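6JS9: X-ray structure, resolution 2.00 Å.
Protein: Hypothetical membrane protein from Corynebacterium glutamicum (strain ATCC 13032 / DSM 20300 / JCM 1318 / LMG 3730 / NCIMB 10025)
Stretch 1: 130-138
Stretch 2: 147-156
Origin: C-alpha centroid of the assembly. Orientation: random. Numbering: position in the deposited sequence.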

ATOM      1  N   VAL A 130       0.803  -9.010  -3.905  1.00 31.59           N
ATOM      2  CA  VAL A 130       1.494  -8.806  -2.634  1.00 35.47           C
ATOM      3  C   VAL A 130       2.595  -7.777  -2.871  1.00 28.12           C
ATOM      4  O   VAL A 130       3.626  -8.074  -3.481  1.00 29.74           O
ATOM      5  CB  VAL A 130       2.059 -10.105  -2.048  1.00 39.59           C
ATOM      6  CG1 VAL A 130       2.788  -9.795  -0.759  1.00 34.60           C
ATOM      7  CG2 VAL A 130       0.942 -11.114  -1.773  1.00 36.44           C
ATOM      8  N   LEU A 131       2.384  -6.564  -2.374  1.00 30.23           N
ATOM      9  CA  LEU A 131       3.306  -5.469  -2.627  1.00 30.11           C
ATOM     10  C   LEU A 131       4.492  -5.466  -1.665  1.00 36.15           C
ATOM     11  O   LEU A 131       5.600  -5.082  -2.049  1.00 29.39           O
ATOM     12  CB  LEU A 131       2.547  -4.143  -2.524  1.00 29.55           C
ATOM     13  CG  LEU A 131       3.320  -2.862  -2.817  1.00 26.38           C
ATOM     14  CD1 LEU A 131       3.999  -2.932  -4.176  1.00 26.45           C
ATOM     15  CD2 LEU A 131       2.384  -1.648  -2.720  1.00 27.58           C
ATOM     16  N   ALA A 132       4.277  -5.862  -0.411  1.00 30.01           N
ATOM     17  CA  ALA A 132       5.315  -5.778   0.608  1.00 31.81           C
ATOM     18  C   ALA A 132       5.091  -6.846   1.668  1.00 37.39           C
ATOM     19  O   ALA A 132       3.951  -7.196   1.987  1.00 31.61           O
ATOM     20  CB  ALA A 132       5.349  -4.396   1.283  1.00 27.77           C
ATOM     21  N   ASP A 133       6.203  -7.354   2.200  1.00 40.03           N
ATOM     22  CA  ASP A 133       6.221  -8.171   3.406  1.00 37.04           C
ATOM     23  C   ASP A 133       6.504  -7.275   4.605  1.00 38.52           C
ATOM     24  O   ASP A 133       7.341  -6.367   4.531  1.00 38.28           O
ATOM     25  CB  ASP A 133       7.299  -9.254   3.315  1.00 40.18           C
ATOM     26  CG  ASP A 133       6.931 -10.388   2.366  1.00 46.10           C
ATOM     27  OD1 ASP A 133       5.829 -10.965   2.513  1.00 42.44           O
ATOM     28  OD2 ASP A 133       7.761 -10.716   1.488  1.00 43.32           O
ATOM     29  N   VAL A 134       5.805  -7.529   5.710  1.00 30.81           N
ATOM     30  CA  VAL A 134       5.897  -6.697   6.906  1.00 32.90           C
ATOM     31  C   VAL A 134       6.435  -7.537   8.055  1.00 39.26           C
ATOM     32  O   VAL A 134       5.963  -8.657   8.287  1.00 32.88           O
ATOM     33  CB  VAL A 134       4.536  -6.094   7.296  1.00 37.12           C
ATOM     34  CG1 VAL A 134       4.719  -5.043   8.399  1.00 40.87           C
ATOM     35  CG2 VAL A 134       3.828  -5.527   6.081  1.00 29.71           C
ATOM     36  N   SER A 135       7.395  -6.987   8.787  1.00 37.48           N
ATOM     37  CA  SER A 135       7.888  -7.585  10.020  1.00 43.92           C
ATOM     38  C   SER A 135       7.343  -6.737  11.161  1.00 44.71           C
ATOM     39  O   SER A 135       7.837  -5.638  11.425  1.00 35.47           O
ATOM     40  CB  SER A 135       9.411  -7.656  10.028  1.00 44.29           C
ATOM     41  OG  SER A 135       9.878  -8.315   8.861  1.00 42.02           O
ATOM     42  N   LEU A 136       6.307  -7.247  11.818  1.00 43.57           N
ATOM     43  CA  LEU A 136       5.602  -6.490  12.844  1.00 40.96           C
ATOM     44  C   LEU A 136       6.404  -6.434  14.136  1.00 38.15           C
ATOM     45  O   LEU A 136       7.050  -7.412  14.519  1.00 39.14           O
ATOM     46  CB  LEU A 136       4.237  -7.122  13.114  1.00 38.11           C
ATOM     47  CG  LEU A 136       3.259  -7.057  11.942  1.00 35.73           C
ATOM     48  CD1 LEU A 136       2.094  -7.993  12.193  1.00 37.28           C
ATOM     49  CD2 LEU A 136       2.770  -5.639  11.738  1.00 36.20           C
ATOM     50  N   ASN A 137       6.339  -5.279  14.816  1.00 38.10           N
ATOM     51  CA  ASN A 137       6.974  -5.128  16.128  1.00 43.31           C
ATOM     52  C   ASN A 137       6.401  -6.100  17.162  1.00 46.39           C
ATOM     53  O   ASN A 137       7.136  -6.608  18.018  1.00 42.74           O
ATOM     54  CB  ASN A 137       6.819  -3.689  16.635  1.00 46.05           C
ATOM     55  CG  ASN A 137       7.534  -2.667  15.762  1.00 54.64           C
ATOM     56  OD1 ASN A 137       8.427  -3.010  14.981  1.00 51.83           O
ATOM     57  ND2 ASN A 137       7.153  -1.394  15.905  1.00 50.30           N
ATOM     58  N   SER A 138       5.089  -6.345  17.125  1.00 51.89           N
ATOM     59  CA  SER A 138       4.432  -7.278  18.036  1.00 48.79           C
ATOM     60  C   SER A 138       3.592  -8.271  17.244  1.00 44.14           C
ATOM     61  O   SER A 138       3.137  -7.980  16.135  1.00 38.50           O
ATOM     62  CB  SER A 138       3.528  -6.557  19.056  1.00 51.81           C
ATOM     63  OG  SER A 138       4.250  -5.601  19.816  1.00 54.44           O
ATOM     64  N   ILE A 147      -4.532  -4.442  17.729  1.00 39.56           N
ATOM     65  CA  ILE A 147      -3.403  -4.966  16.972  1.00 38.43           C
ATOM     66  C   ILE A 147      -2.522  -3.786  16.573  1.00 48.89           C
ATOM     67  O   ILE A 147      -2.989  -2.843  15.921  1.00 47.30           O
ATOM     68  CB  ILE A 147      -3.855  -5.762  15.737  1.00 39.54           C
ATOM     69  CG1 ILE A 147      -4.524  -7.065  16.168  1.00 42.72           C
ATOM     70  CG2 ILE A 147      -2.666  -6.027  14.788  1.00 35.93           C
ATOM     71  CD1 ILE A 147      -5.278  -7.769  15.064  1.00 40.49           C
ATOM     72  N   ASP A 148      -1.258  -3.827  16.984  1.00 50.05           N
ATOM     73  CA  ASP A 148      -0.297  -2.798  16.621  1.00 49.22           C
ATOM     74  C   ASP A 148       0.232  -3.094  15.219  1.00 43.15           C
ATOM     75  O   ASP A 148       0.798  -4.167  14.976  1.00 38.89           O
ATOM     76  CB  ASP A 148       0.827  -2.763  17.656  1.00 52.80           C
ATOM     77  CG  ASP A 148       1.789  -1.606  17.447  1.00 56.31           C
ATOM     78  OD1 ASP A 148       1.677  -0.898  16.426  1.00 53.57           O
ATOM     79  OD2 ASP A 148       2.664  -1.410  18.317  1.00 58.66           O
ATOM     80  N   LEU A 149       0.028  -2.157  14.295  1.00 35.75           N
ATOM     81  CA  LEU A 149       0.442  -2.311  12.902  1.00 34.30           C
ATOM     82  C   LEU A 149       1.874  -1.858  12.647  1.00 41.70           C
ATOM     83  O   LEU A 149       2.324  -1.895  11.492  1.00 39.02           O
ATOM     84  CB  LEU A 149      -0.516  -1.541  11.982  1.00 33.52           C
ATOM     85  CG  LEU A 149      -1.990  -1.972  12.032  1.00 37.86           C
ATOM     86  CD1 LEU A 149      -2.861  -1.108  11.142  1.00 42.07           C
ATOM     87  CD2 LEU A 149      -2.168  -3.441  11.667  1.00 38.05           C
ATOM     88  N   SER A 150       2.600  -1.450  13.687  1.00 40.89           N
ATOM     89  CA  SER A 150       3.954  -0.930  13.515  1.00 35.70           C
ATOM     90  C   SER A 150       4.937  -2.038  13.147  1.00 44.91           C
ATOM     91  O   SER A 150       4.978  -3.093  13.798  1.00 45.95           O
ATOM     92  CB  SER A 150       4.408  -0.230  14.792  1.00 44.01           C
ATOM     93  OG  SER A 150       3.514   0.814  15.133  1.00 54.82           O
ATOM     94  N   GLY A 151       5.734  -1.792  12.108  1.00 37.57           N
ATOM     95  CA  GLY A 151       6.739  -2.747  11.674  1.00 34.72           C
ATOM     96  C   GLY A 151       7.492  -2.224  10.463  1.00 39.69           C
ATOM     97  O   GLY A 151       7.214  -1.136   9.948  1.00 36.05           O
ATOM     98  N   THR A 152       8.471  -3.013  10.023  1.00 37.71           N
ATOM     99  CA  THR A 152       9.287  -2.693   8.860  1.00 37.42           C
ATOM    100  C   THR A 152       8.802  -3.494   7.657  1.00 44.64           C
ATOM    101  O   THR A 152       8.181  -4.553   7.804  1.00 36.09           O
ATOM    102  CB  THR A 152      10.763  -2.995   9.128  1.00 41.35           C
ATOM    103  OG1 THR A 152      10.904  -4.367   9.517  1.00 41.98           O
ATOM    104  CG2 THR A 152      11.301  -2.098  10.229  1.00 41.05           C
ATOM    105  N   THR A 153       9.095  -2.976   6.455  1.00 31.56           N
ATOM    106  CA  THR A 153       8.522  -3.496   5.220  1.00 36.13           C
ATOM    107  C   THR A 153       9.597  -3.714   4.168  1.00 38.54           C
ATOM    108  O   THR A 153      10.515  -2.900   4.032  1.00 37.80           O
ATOM    109  CB  THR A 153       7.475  -2.548   4.637  1.00 36.98           C
ATOM    110  OG1 THR A 153       8.126  -1.350   4.193  1.00 42.15           O
ATOM    111  CG2 THR A 153       6.428  -2.191   5.676  1.00 36.05           C
ATOM    112  N   ASP A 154       9.443  -4.807   3.414  1.00 37.73           N
ATOM    113  CA  ASP A 154      10.287  -5.178   2.283  1.00 39.82           C
ATOM    114  C   ASP A 154       9.432  -5.292   1.031  1.00 40.99           C
ATOM    115  O   ASP A 154       8.386  -5.953   1.047  1.00 36.04           O
ATOM    116  CB  ASP A 154      10.986  -6.525   2.506  1.00 45.83           C
ATOM    117  CG  ASP A 154      12.072  -6.454   3.546  1.00 64.79           C
ATOM    118  OD1 ASP A 154      12.487  -5.328   3.900  1.00 72.41           O
ATOM    119  OD2 ASP A 154      12.508  -7.532   4.011  1.00 69.31           O
ATOM    120  N   LEU A 155       9.911  -4.699  -0.059  1.00 43.98           N
ATOM    121  CA  LEU A 155       9.249  -4.789  -1.355  1.00 28.81           C
ATOM    122  C   LEU A 155       9.428  -6.170  -1.979  1.00 29.48           C
ATOM    123  O   LEU A 155      10.512  -6.760  -1.936  1.00 39.02           O
ATOM    124  CB  LEU A 155       9.821  -3.714  -2.293  1.00 34.09           C
ATOM    125  CG  LEU A 155       9.303  -3.638  -3.724  1.00 34.31           C
ATOM    126  CD1 LEU A 155       7.863  -3.153  -3.722  1.00 35.33           C
ATOM    127  CD2 LEU A 155      10.179  -2.740  -4.548  1.00 28.11           C
ATOM    128  N   THR A 156       8.359  -6.683  -2.583  1.00 29.28           N
ATOM    129  CA  THR A 156       8.409  -7.985  -3.230  1.00 29.94           C
ATOM    130  C   THR A 156       8.933  -7.863  -4.653  1.00 34.68           C
ATOM    131  O   THR A 156       9.009  -6.774  -5.232  1.00 34.11           O
ATOM    132  CB  THR A 156       7.034  -8.641  -3.280  1.00 38.34           C
ATOM    133  OG1 THR A 156       6.209  -7.896  -4.186  1.00 29.12           O
ATOM    134  CG2 THR A 156       6.390  -8.695  -1.870  1.00 30.42           C
TER
HETATM  135  O   HOH W   1       3.419  -4.393  15.626  1.00 31.38           O
HETATM  136  O   HOH W   2       0.621  -6.829  15.827  1.00 36.15           O

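Two neighbouring antiparallel strands illustrate a general rule: the backbone sets the register, and each side chain then adopts a rotamer suited to the face on which the register places it. Strand 130-136 runs against strand 151-155 with 145° between their N-to-C directions. D133 pairs with D154 through two hydrogen bonds, D133 N to D154 O and D154 N to D133 O, both 2.8 Å. S135 and T152 repeat the pattern, with S135 N to T152 O at 2.7 Å and T152 N to S135 O at 3.0 Å. Between these rings lies the narrower pair V134–T153, whose CA atoms are 4.5 Å apart; here the V134 CA to T152 O contact of 3.3 Å supplements the amide bonds.

Alternation sorts the side chains. A132, V134, T153 and L155 share a buried face, whereas D133, S135, T152 and D154 occupy the other, more exposed one. On the buried face V134 is t and T153 is p, bringing the methyls V134 CG2 and T153 CG2 to 4.2 Å, while T153 OG1 is satisfied elsewhere in the structure. L155, with chi1 t and chi2 p, brings its end nearer the partner strand: its CD1 lies 3.9 Å from L131 CD1, an apolar contact, although the CA-to-CB bond of L131 points away.

T156 closes one end of the ladder. Its N donates to L131 O at 3.2 Å, and its p rotamer carries OG1 to V130 O, a hydrogen bond of 2.7 Å. The same rotamer leaves the methyl for apolar company, T156 CG2 standing 3.9 Å from V130 CG1. T156 also occupies the N-cap position of the helix that follows.

At the other end, G151 is extended, and its lack of a side chain matters: an ideal CB would lie 2.3 Å from S135 O and 2.9 Å from L136 CA, both clashes. L136, m at chi1 and t at chi2, starts sideways but reaches back, placing CD2 3.8 Å from L149 O. Beyond the strand, N137 N donates to S150 O at 2.8 Å in a nearly linear bond, and m at chi1 sets N137 ND2 3.2 Å from S150 CB.

The S150 turn is held from within. D148, in its t rotamer, presents OD1 to both S150 N (2.9 Å) and S150 OG (2.8 Å), the latter with S150 in m. Where the two stretches separate, water 1 accepts from S138 N and donates to D148 O and S150 O, while water 2 links S138 O to D148 O.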